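Internalin C2 (Listeria monocytogenes serotype 4b str. F2365, PDB 4FHO) is a leucine-rich-repeat internalin that probably takes part in adhesion to, or invasion of, host cells through its repeat domain. Local coordinates at residues Asn158-Val169 and Lys180-Ile191; Leu200-Asp210 and Leu222-Thr231. All coordinates share one frame; numbering follows the deposited sequence.

Interactions 1 and 2 join successive turns of the same leucine-rich-repeat solenoid, and their centres lie about 11 Å apart. Each pairs a short strand with its parallel neighbour. Strands 183-185 and 205-207 are also adjacent, so the four strands run on without a break in one sheet. The two contacts touch directly: A186 N lies 2.7 Å from H207 O, and D187 OD1 lies 2.7 Å from K209 N, both probable hydrogen bonds. R185 of interaction 1 forms a salt bridge through NE with OE2 of E205 in interaction 2, while its outer nitrogens hold a sulfate, probably from the crystallisation liquor. Interaction 2 contains strand 227-229, the last of the sheet.

Interaction 1 (Asn158-Val169 and Lys180-Ile191); sequences NLQYLSIGNNQV and KLTTLRADDNKI. With SO4 (sulfate ion), chain C.
The contact joins two neighbouring turns of a leucine-rich-repeat solenoid, where strands 161-163 and 183-185 run parallel (2° between axes). N189 crosses from the second turn to the first with its side-chain amide. N189 ND2 donates to I164 O (2.9 Å), from above that carbonyl's plane. N167 ND2 reaches the same oxygen from the opposite face and also bonds L142 O of the preceding turn. N189 ND2 also bonds A186 O in its own turn, and N189 OD1 accepts from V169 N (3.1 Å). These bonds fix the rotation of the buried amide. On the strand face of Y161, T183 and R185, T183 CB lies obliquely at Y161 CD2 (3.6 Å). Y161 OH sits over one face of the R185 guanidinium, whose plane is 56° from that of the ring. Extended from CG to NE, R185 carries NH1 to sulfate O2 (2.8 Å) and NH2 to O4 (2.9 Å). The other face is apolar: L162 CD2 lies beside L184 CD1 (4.0 Å). At one end, K180 NZ donates to N158 OD1 (2.8 Å) in the carbonyl plane. Asparagines repeated at equivalent places in successive turns, bonding backbone groups of both, with leucines turned inward beneath a parallel sheet, are typical of the leucine-rich-repeat fold.

Interaction 2 (Leu200-Asp210 and Leu222-Thr231); sequences LPNLIEVHLKD and LSNLFIVTLT
T229 OG1 lies against H207, 3.3 Å from its CA and 3.7 Å from its CB. The hydroxyl stands between the backbone N and the carbonyl carbon (chi1 63°), which turns it toward the neighbouring strand. L208 N makes a weak bond to it and a firmer one to T229 O (2.9 Å). I227 CG2 meets the H207 ring at its edge, near the ring plane. On the other face, V206 CG2 touches L225 CD1 (3.6 Å). L203 CD1 meets L222 CD1 across an oblique crossing. Beneath these side chains the backbones are paired. V206 N donates to I227 O (2.9 Å), and I204 O accepts from both F226 N and I227 N. At one end, N224 ND2 donates to P201 O (3.0 Å), which lies near the plane of the N224 amide. P201 belongs to a type I turn, L200 to L203. At the other end, T231 OG1 accepts from D210 N (2.8 Å), and a water accepts from T231 N and probably donates to L208 O. Further out, R185 positions E205, and N202 ND2 bonds S179 O. The last turn is therefore tied to its neighbour mainly through backbone polar groups, with the T231 hydroxyl and the N224 amide adding to them, and the T229 hydroxyl only weakly. Apolar contacts line the inner face, while N224 N is buried without a partner, a probable small cost at this end.

Interaction 1 (Asn158-Val169 and Lys180-Ile191)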
loop_
_atom_site.group_PDB
_atom_site.type_symbol
_atom_site.label_atom_id
_atom_site.label_comp_id
_atom_site.label_asym_id
_atom_site.label_seq_id
_atom_site.Cartn_x
_atom_site.Cartn_y
_atom_site.Cartn_z
ATOM N N ASN A 158 0.843 11.302 -9.424
ATOM C CA ASN A 158 1.418 10.145 -10.158
ATOM C C ASN A 158 0.561 8.864 -10.182
ATOM O O ASN A 158 0.982 7.865 -10.775
ATOM C CB ASN A 158 2.844 9.858 -9.656
ATOM C CG ASN A 158 3.810 10.999 -9.971
ATOM O OD1 ASN A 158 3.933 11.412 -11.120
ATOM N ND2 ASN A 158 4.498 11.501 -8.955
ATOM N N LEU A 159 -0.630 8.891 -9.577
ATOM C CA LEU A 159 -1.474 7.686 -9.475
ATOM C C LEU A 159 -1.981 7.246 -10.862
ATOM O O LEU A 159 -2.578 8.044 -11.582
ATOM C CB LEU A 159 -2.658 7.883 -8.506
ATOM C CG LEU A 159 -2.393 7.735 -6.995
ATOM C CD1 LEU A 159 -3.596 8.161 -6.171
ATOM C CD2 LEU A 159 -1.988 6.322 -6.622
ATOM N N GLN A 160 -1.674 6.002 -11.226
ATOM C CA GLN A 160 -2.184 5.323 -12.435
ATOM C C GLN A 160 -3.315 4.335 -12.122
ATOM O O GLN A 160 -4.206 4.137 -12.949
ATOM C CB GLN A 160 -1.048 4.546 -13.117
ATOM C CG GLN A 160 0.108 5.426 -13.598
ATOM C CD GLN A 160 1.233 4.631 -14.243
ATOM O OE1 GLN A 160 0.996 3.636 -14.930
ATOM N NE2 GLN A 160 2.468 5.068 -14.021
ATOM N N TYR A 161 -3.251 3.693 -10.957
ATOM C CA TYR A 161 -4.201 2.641 -10.541
ATOM C C TYR A 161 -4.674 2.949 -9.136
ATOM O O TYR A 161 -3.853 2.998 -8.212
ATOM C CB TYR A 161 -3.508 1.283 -10.594
ATOM C CG TYR A 161 -4.396 0.079 -10.353
ATOM C CD1 TYR A 161 -4.780 -0.275 -9.057
ATOM C CD2 TYR A 161 -4.820 -0.737 -11.407
ATOM C CE1 TYR A 161 -5.586 -1.381 -8.819
ATOM C CE2 TYR A 161 -5.621 -1.861 -11.170
ATOM C CZ TYR A 161 -6.003 -2.167 -9.870
ATOM O OH TYR A 161 -6.791 -3.256 -9.582
ATOM N N LEU A 162 -5.983 3.151 -8.976
ATOM C CA LEU A 162 -6.600 3.394 -7.665
ATOM C C LEU A 162 -7.752 2.420 -7.472
ATOM O O LEU A 162 -8.689 2.415 -8.259
ATOM C CB LEU A 162 -7.105 4.833 -7.534
ATOM C CG LEU A 162 -7.817 5.255 -6.231
ATOM C CD1 LEU A 162 -6.962 4.989 -4.985
ATOM C CD2 LEU A 162 -8.251 6.715 -6.261
ATOM N N SER A 163 -7.693 1.639 -6.394
ATOM C CA SER A 163 -8.732 0.701 -6.050
ATOM C C SER A 163 -9.280 1.073 -4.674
ATOM O O SER A 163 -8.555 1.022 -3.688
ATOM C CB SER A 163 -8.137 -0.702 -6.072
ATOM O OG SER A 163 -9.140 -1.661 -6.062
ATOM N N ILE A 164 -10.564 1.431 -4.629
ATOM C CA ILE A 164 -11.262 1.885 -3.416
ATOM C C ILE A 164 -12.598 1.162 -3.183
ATOM O O ILE A 164 -13.447 1.652 -2.438
ATOM C CB ILE A 164 -11.482 3.420 -3.438
ATOM C CG1 ILE A 164 -12.247 3.862 -4.692
ATOM C CG2 ILE A 164 -10.145 4.151 -3.324
ATOM C CD1 ILE A 164 -12.803 5.269 -4.595
ATOM N N GLY A 165 -12.756 -0.034 -3.756
ATOM C CA GLY A 165 -13.985 -0.816 -3.618
ATOM C C GLY A 165 -14.276 -1.265 -2.201
ATOM O O GLY A 165 -13.367 -1.369 -1.403
ATOM N N ASN A 166 -15.553 -1.455 -1.873
ATOM C CA ASN A 166 -15.993 -1.846 -0.520
ATOM C C ASN A 166 -15.494 -0.876 0.561
ATOM O O ASN A 166 -14.741 -1.254 1.455
ATOM C CB ASN A 166 -15.594 -3.300 -0.213
ATOM C CG ASN A 166 -16.202 -4.285 -1.187
ATOM O OD1 ASN A 166 -17.344 -4.692 -1.027
ATOM N ND2 ASN A 166 -15.446 -4.666 -2.197
ATOM N N ASN A 167 -15.830 0.396 0.385
ATOM C CA ASN A 167 -15.594 1.432 1.385
ATOM C C ASN A 167 -16.919 2.198 1.573
ATOM O O ASN A 167 -17.973 1.657 1.240
ATOM C CB ASN A 167 -14.383 2.280 0.943
ATOM C CG ASN A 167 -13.062 1.646 1.303
ATOM O OD1 ASN A 167 -12.723 1.583 2.464
ATOM N ND2 ASN A 167 -12.314 1.160 0.311
ATOM N N GLN A 168 -16.877 3.432 2.084
ATOM C CA GLN A 168 -18.059 4.267 2.275
ATOM C C GLN A 168 -17.853 5.632 1.591
ATOM O O GLN A 168 -18.326 6.644 2.083
ATOM C CB GLN A 168 -18.321 4.433 3.775
ATOM C CG GLN A 168 -18.537 3.138 4.557
ATOM C CD GLN A 168 -19.890 3.065 5.240
ATOM O OE1 GLN A 168 -20.909 2.798 4.596
ATOM N NE2 GLN A 168 -19.908 3.307 6.555
ATOM N N VAL A 169 -17.156 5.637 0.451
ATOM C CA VAL A 169 -16.790 6.856 -0.259
ATOM C C VAL A 169 -18.048 7.435 -0.907
ATOM O O VAL A 169 -18.786 6.700 -1.552
ATOM C CB VAL A 169 -15.723 6.579 -1.348
ATOM C CG1 VAL A 169 -15.484 7.794 -2.230
ATOM C CG2 VAL A 169 -14.415 6.144 -0.716
ATOM N N LYS A 180 -3.192 11.001 -14.612
ATOM C CA LYS A 180 -2.574 9.751 -15.096
ATOM C C LYS A 180 -3.399 8.479 -14.861
ATOM O O LYS A 180 -2.989 7.411 -15.332
ATOM C CB LYS A 180 -1.164 9.592 -14.516
ATOM C CG LYS A 180 -0.215 10.720 -14.891
ATOM C CD LYS A 180 1.182 10.431 -14.377
ATOM C CE LYS A 180 2.128 11.584 -14.638
ATOM N NZ LYS A 180 3.412 11.357 -13.919
ATOM N N LEU A 181 -4.537 8.568 -14.156
ATOM C CA LEU A 181 -5.329 7.366 -13.817
ATOM C C LEU A 181 -5.868 6.637 -15.048
ATOM O O LEU A 181 -6.593 7.237 -15.855
ATOM C CB LEU A 181 -6.528 7.671 -12.902
ATOM C CG LEU A 181 -6.345 7.811 -11.396
ATOM C CD1 LEU A 181 -7.700 8.109 -10.782
ATOM C CD2 LEU A 181 -5.721 6.574 -10.763
ATOM N N THR A 182 -5.506 5.360 -15.177
ATOM C CA THR A 182 -6.084 4.454 -16.173
ATOM C C THR A 182 -7.122 3.480 -15.593
ATOM O O THR A 182 -7.998 3.024 -16.339
ATOM C CB THR A 182 -4.990 3.682 -16.939
ATOM O OG1 THR A 182 -4.080 3.087 -16.008
ATOM C CG2 THR A 182 -4.224 4.616 -17.861
ATOM N N THR A 183 -7.036 3.157 -14.298
ATOM C CA THR A 183 -8.004 2.283 -13.634
ATOM C C THR A 183 -8.524 2.918 -12.354
ATOM O O THR A 183 -7.732 3.340 -11.487
ATOM C CB THR A 183 -7.392 0.908 -13.323
ATOM O OG1 THR A 183 -6.939 0.306 -14.541
ATOM C CG2 THR A 183 -8.408 -0.005 -12.627
ATOM N N LEU A 184 -9.852 3.015 -12.257
ATOM C CA LEU A 184 -10.536 3.353 -11.019
ATOM C C LEU A 184 -11.488 2.217 -10.728
ATOM O O LEU A 184 -12.438 2.009 -11.470
ATOM C CB LEU A 184 -11.309 4.667 -11.101
ATOM C CG LEU A 184 -12.098 5.050 -9.836
ATOM C CD1 LEU A 184 -11.162 5.243 -8.644
ATOM C CD2 LEU A 184 -12.945 6.293 -10.045
ATOM N N ARG A 185 -11.238 1.494 -9.637
ATOM C CA ARG A 185 -12.130 0.445 -9.174
ATOM C C ARG A 185 -12.786 0.915 -7.887
ATOM O O ARG A 185 -12.096 1.134 -6.891
ATOM C CB ARG A 185 -11.361 -0.840 -8.963
ATOM C CG ARG A 185 -10.963 -1.488 -10.275
ATOM C CD ARG A 185 -10.265 -2.786 -9.992
ATOM N NE ARG A 185 -9.996 -3.523 -11.214
ATOM C CZ ARG A 185 -9.519 -4.764 -11.259
ATOM N NH1 ARG A 185 -9.224 -5.447 -10.143
ATOM N NH2 ARG A 185 -9.311 -5.324 -12.439
ATOM N N ALA A 186 -14.106 1.095 -7.931
ATOM C CA ALA A 186 -14.870 1.694 -6.835
ATOM C C ALA A 186 -16.222 1.020 -6.598
ATOM O O ALA A 186 -17.160 1.681 -6.145
ATOM C CB ALA A 186 -15.035 3.188 -7.081
ATOM N N ASP A 187 -16.290 -0.304 -6.825
ATOM C CA ASP A 187 -17.531 -1.074 -6.570
ATOM C C ASP A 187 -17.892 -1.017 -5.074
ATOM O O ASP A 187 -17.011 -1.144 -4.242
ATOM C CB ASP A 187 -17.397 -2.557 -6.973
ATOM C CG ASP A 187 -17.328 -2.780 -8.488
ATOM O OD1 ASP A 187 -17.617 -1.853 -9.266
ATOM O OD2 ASP A 187 -17.007 -3.918 -8.915
ATOM N N ASP A 188 -19.178 -0.825 -4.764
ATOM C CA ASP A 188 -19.713 -0.926 -3.394
ATOM C C ASP A 188 -19.184 0.228 -2.522
ATOM O O ASP A 188 -18.340 0.061 -1.655
ATOM C CB ASP A 188 -19.499 -2.344 -2.798
ATOM C CG ASP A 188 -20.310 -2.598 -1.511
ATOM O OD1 ASP A 188 -20.983 -1.694 -0.969
ATOM O OD2 ASP A 188 -20.235 -3.732 -1.004
ATOM N N ASN A 189 -19.708 1.407 -2.823
ATOM C CA ASN A 189 -19.423 2.654 -2.135
ATOM C C ASN A 189 -20.746 3.458 -2.062
ATOM O O ASN A 189 -21.821 2.866 -2.218
ATOM C CB ASN A 189 -18.280 3.369 -2.871
ATOM C CG ASN A 189 -16.917 2.929 -2.397
ATOM O OD1 ASN A 189 -16.552 3.143 -1.235
ATOM N ND2 ASN A 189 -16.148 2.337 -3.293
ATOM N N LYS A 190 -20.682 4.754 -1.797
ATOM C CA LYS A 190 -21.862 5.617 -1.754
ATOM C C LYS A 190 -21.735 6.728 -2.796
ATOM O O LYS A 190 -22.086 7.869 -2.535
ATOM C CB LYS A 190 -22.036 6.176 -0.332
ATOM C CG LYS A 190 -22.224 5.119 0.750
ATOM C CD LYS A 190 -23.662 4.606 0.800
ATOM C CE LYS A 190 -23.777 3.286 1.551
ATOM N NZ LYS A 190 -23.148 3.324 2.902
ATOM N N ILE A 191 -21.277 6.375 -4.001
ATOM C CA ILE A 191 -21.029 7.353 -5.061
ATOM C C ILE A 191 -22.355 7.611 -5.802
ATOM O O ILE A 191 -23.054 6.661 -6.179
ATOM C CB ILE A 191 -19.904 6.867 -6.024
ATOM C CG1 ILE A 191 -18.571 6.713 -5.256
ATOM C CG2 ILE A 191 -19.725 7.817 -7.205
ATOM C CD1 ILE A 191 -17.509 5.889 -5.972
HETATM S S SO4 C . -7.684 -8.594 -10.807
HETATM O O1 SO4 C . -8.648 -9.634 -11.256
HETATM O O2 SO4 C . -8.146 -8.011 -9.524
HETATM O O3 SO4 C . -6.333 -9.183 -10.614
HETATM O O4 SO4 C . -7.605 -7.535 -11.840
HETATM O O HOH W 1 -2.503 10.871 -11.731
#

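Interaction 2 (Leu200-Asp210 and Leu222-Thr231)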
loop_
_atom_site.group_PDB
_atom_site.type_symbol
_atom_site.label_atom_id
_atom_site.label_comp_id
_atom_site.label_asym_id
_atom_site.label_seq_id
_atom_site.Cartn_x
_atom_site.Cartn_y
_atom_site.Cartn_z
ATOM N N LEU A 200 -10.519 13.124 -16.193
ATOM C CA LEU A 200 -9.561 12.006 -16.181
ATOM C C LEU A 200 -9.551 11.353 -17.576
ATOM O O LEU A 200 -10.235 10.340 -17.792
ATOM C CB LEU A 200 -9.933 11.009 -15.073
ATOM C CG LEU A 200 -10.038 11.585 -13.655
ATOM C CD1 LEU A 200 -10.414 10.501 -12.654
ATOM C CD2 LEU A 200 -8.752 12.267 -13.223
ATOM N N PRO A 201 -8.792 11.942 -18.536
ATOM C CA PRO A 201 -8.883 11.484 -19.940
ATOM C C PRO A 201 -8.290 10.103 -20.274
ATOM O O PRO A 201 -8.658 9.514 -21.297
ATOM C CB PRO A 201 -8.143 12.589 -20.707
ATOM C CG PRO A 201 -7.162 13.127 -19.730
ATOM C CD PRO A 201 -7.900 13.116 -18.424
ATOM N N ASN A 202 -7.402 9.584 -19.424
ATOM C CA ASN A 202 -6.714 8.325 -19.699
ATOM C C ASN A 202 -7.416 7.086 -19.124
ATOM O O ASN A 202 -6.880 5.990 -19.261
ATOM C CB ASN A 202 -5.248 8.422 -19.250
ATOM C CG ASN A 202 -4.506 9.542 -19.958
ATOM O OD1 ASN A 202 -4.253 9.462 -21.154
ATOM N ND2 ASN A 202 -4.178 10.606 -19.229
ATOM N N LEU A 203 -8.611 7.250 -18.525
ATOM C CA LEU A 203 -9.360 6.138 -17.918
ATOM C C LEU A 203 -9.697 5.073 -18.959
ATOM O O LEU A 203 -10.295 5.376 -20.012
ATOM C CB LEU A 203 -10.648 6.603 -17.213
ATOM C CG LEU A 203 -10.556 7.231 -15.829
ATOM C CD1 LEU A 203 -11.917 7.790 -15.453
ATOM C CD2 LEU A 203 -10.098 6.200 -14.800
ATOM N N ILE A 204 -9.237 3.853 -18.677
ATOM C CA ILE A 204 -9.508 2.664 -19.468
ATOM C C ILE A 204 -10.610 1.816 -18.815
ATOM O O ILE A 204 -11.522 1.345 -19.507
ATOM C CB ILE A 204 -8.226 1.811 -19.663
ATOM C CG1 ILE A 204 -7.086 2.651 -20.264
ATOM C CG2 ILE A 204 -8.519 0.612 -20.563
ATOM C CD1 ILE A 204 -5.801 1.874 -20.492
ATOM N N GLU A 205 -10.527 1.630 -17.504
ATOM C CA GLU A 205 -11.387 0.710 -16.752
ATOM C C GLU A 205 -11.946 1.459 -15.552
ATOM O O GLU A 205 -11.179 1.943 -14.720
ATOM C CB GLU A 205 -10.566 -0.512 -16.318
ATOM C CG GLU A 205 -11.237 -1.483 -15.350
ATOM C CD GLU A 205 -10.402 -2.733 -15.115
ATOM O OE1 GLU A 205 -10.211 -3.502 -16.075
ATOM O OE2 GLU A 205 -9.942 -2.961 -13.974
ATOM N N VAL A 206 -13.274 1.576 -15.486
ATOM C CA VAL A 206 -13.974 2.219 -14.382
ATOM C C VAL A 206 -14.985 1.228 -13.819
ATOM O O VAL A 206 -15.905 0.840 -14.508
ATOM C CB VAL A 206 -14.649 3.521 -14.808
ATOM C CG1 VAL A 206 -15.211 4.262 -13.596
ATOM C CG2 VAL A 206 -13.647 4.423 -15.510
ATOM N N HIS A 207 -14.799 0.782 -12.584
ATOM C CA HIS A 207 -15.722 -0.157 -11.945
ATOM C C HIS A 207 -16.521 0.606 -10.916
ATOM O O HIS A 207 -15.969 1.078 -9.912
ATOM C CB HIS A 207 -14.984 -1.348 -11.333
ATOM C CG HIS A 207 -14.483 -2.376 -12.329
ATOM N ND1 HIS A 207 -13.956 -3.554 -11.928
ATOM C CD2 HIS A 207 -14.441 -2.381 -13.703
ATOM C CE1 HIS A 207 -13.597 -4.267 -13.009
ATOM N NE2 HIS A 207 -13.904 -3.555 -14.093
ATOM N N LEU A 208 -17.828 0.741 -11.156
ATOM C CA LEU A 208 -18.741 1.509 -10.292
ATOM C C LEU A 208 -20.018 0.735 -9.931
ATOM O O LEU A 208 -21.050 1.341 -9.712
ATOM C CB LEU A 208 -19.071 2.852 -10.963
ATOM C CG LEU A 208 -17.931 3.875 -11.098
ATOM C CD1 LEU A 208 -18.323 4.968 -12.083
ATOM C CD2 LEU A 208 -17.533 4.503 -9.783
ATOM N N LYS A 209 -19.927 -0.596 -9.789
ATOM C CA LYS A 209 -21.086 -1.433 -9.400
ATOM C C LYS A 209 -21.535 -1.103 -7.972
ATOM O O LYS A 209 -20.733 -0.660 -7.193
ATOM C CB LYS A 209 -20.760 -2.936 -9.471
ATOM C CG LYS A 209 -20.388 -3.422 -10.864
ATOM C CD LYS A 209 -19.948 -4.877 -10.900
ATOM C CE LYS A 209 -21.067 -5.830 -10.566
ATOM N NZ LYS A 209 -20.841 -7.174 -11.172
ATOM N N ASP A 210 -22.819 -1.310 -7.671
ATOM C CA ASP A 210 -23.398 -1.098 -6.320
ATOM C C ASP A 210 -23.065 0.288 -5.744
ATOM O O ASP A 210 -22.637 0.431 -4.602
ATOM C CB ASP A 210 -22.999 -2.241 -5.364
ATOM C CG ASP A 210 -23.706 -3.545 -5.693
ATOM O OD1 ASP A 210 -24.829 -3.752 -5.190
ATOM O OD2 ASP A 210 -23.147 -4.359 -6.456
ATOM N N LEU A 222 -14.869 10.666 -22.555
ATOM C CA LEU A 222 -13.669 9.867 -22.279
ATOM C C LEU A 222 -13.482 8.847 -23.399
ATOM O O LEU A 222 -14.306 7.944 -23.560
ATOM C CB LEU A 222 -13.793 9.164 -20.935
ATOM C CG LEU A 222 -13.950 10.064 -19.705
ATOM C CD1 LEU A 222 -14.060 9.179 -18.476
ATOM C CD2 LEU A 222 -12.809 11.063 -19.563
ATOM N N SER A 223 -12.416 9.028 -24.180
ATOM C CA SER A 223 -12.218 8.302 -25.445
ATOM C C SER A 223 -11.328 7.061 -25.361
ATOM O O SER A 223 -11.260 6.330 -26.332
ATOM C CB SER A 223 -11.685 9.254 -26.528
ATOM O OG SER A 223 -10.398 9.747 -26.208
ATOM N N ASN A 224 -10.660 6.824 -24.223
ATOM C CA ASN A 224 -9.838 5.605 -24.020
ATOM C C ASN A 224 -10.541 4.501 -23.202
ATOM O O ASN A 224 -9.920 3.500 -22.860
ATOM C CB ASN A 224 -8.497 5.975 -23.378
ATOM C CG ASN A 224 -7.711 6.974 -24.206
ATOM O OD1 ASN A 224 -7.338 6.693 -25.342
ATOM N ND2 ASN A 224 -7.452 8.147 -23.637
ATOM N N LEU A 225 -11.848 4.645 -22.988
ATOM C CA LEU A 225 -12.606 3.848 -22.029
ATOM C C LEU A 225 -12.902 2.490 -22.675
ATOM O O LEU A 225 -13.516 2.442 -23.738
ATOM C CB LEU A 225 -13.898 4.605 -21.667
ATOM C CG LEU A 225 -14.640 4.521 -20.342
ATOM C CD1 LEU A 225 -13.705 4.646 -19.150
ATOM C CD2 LEU A 225 -15.698 5.617 -20.320
ATOM N N PHE A 226 -12.409 1.404 -22.072
ATOM C CA PHE A 226 -12.765 0.040 -22.486
ATOM C C PHE A 226 -14.032 -0.447 -21.786
ATOM O O PHE A 226 -14.839 -1.103 -22.438
ATOM C CB PHE A 226 -11.625 -0.969 -22.287
ATOM C CG PHE A 226 -11.984 -2.371 -22.723
ATOM C CD1 PHE A 226 -12.026 -2.703 -24.083
ATOM C CD2 PHE A 226 -12.347 -3.342 -21.779
ATOM C CE1 PHE A 226 -12.388 -3.983 -24.498
ATOM C CE2 PHE A 226 -12.712 -4.629 -22.194
ATOM C CZ PHE A 226 -12.731 -4.946 -23.546
ATOM N N ILE A 227 -14.190 -0.171 -20.490
ATOM C CA ILE A 227 -15.356 -0.638 -19.723
ATOM C C ILE A 227 -15.693 0.247 -18.531
ATOM O O ILE A 227 -14.804 0.708 -17.804
ATOM C CB ILE A 227 -15.202 -2.126 -19.294
ATOM C CG1 ILE A 227 -16.541 -2.720 -18.819
ATOM C CG2 ILE A 227 -14.089 -2.313 -18.269
ATOM C CD1 ILE A 227 -16.465 -4.196 -18.459
ATOM N N VAL A 228 -16.984 0.525 -18.384
ATOM C CA VAL A 228 -17.566 1.065 -17.160
ATOM C C VAL A 228 -18.584 0.045 -16.694
ATOM O O VAL A 228 -19.380 -0.411 -17.514
ATOM C CB VAL A 228 -18.296 2.394 -17.385
ATOM C CG1 VAL A 228 -18.771 2.945 -16.051
ATOM C CG2 VAL A 228 -17.387 3.396 -18.078
ATOM N N THR A 229 -18.582 -0.301 -15.409
ATOM C CA THR A 229 -19.565 -1.236 -14.854
ATOM C C THR A 229 -20.460 -0.521 -13.850
ATOM O O THR A 229 -19.991 0.343 -13.105
ATOM C CB THR A 229 -18.896 -2.460 -14.218
ATOM O OG1 THR A 229 -18.087 -2.049 -13.129
ATOM C CG2 THR A 229 -18.009 -3.183 -15.262
ATOM N N LEU A 230 -21.744 -0.882 -13.852
ATOM C CA LEU A 230 -22.729 -0.407 -12.874
ATOM C C LEU A 230 -23.642 -1.555 -12.455
ATOM O O LEU A 230 -23.580 -2.633 -13.033
ATOM C CB LEU A 230 -23.595 0.689 -13.499
ATOM C CG LEU A 230 -22.954 2.012 -13.932
ATOM C CD1 LEU A 230 -23.926 2.815 -14.799
ATOM C CD2 LEU A 230 -22.509 2.841 -12.741
ATOM N N THR A 231 -24.454 -1.320 -11.427
ATOM C CA THR A 231 -25.683 -2.093 -11.170
ATOM C C THR A 231 -26.863 -1.151 -10.879
ATOM O O THR A 231 -26.709 0.069 -10.828
ATOM C CB THR A 231 -25.517 -3.057 -9.992
ATOM O OG1 THR A 231 -25.105 -2.321 -8.841
ATOM C CG2 THR A 231 -24.494 -4.134 -10.320
ATOM O OXT THR A 231 -28.006 -1.576 -10.687
HETATM O O HOH W 2 -23.909 0.876 -9.589
#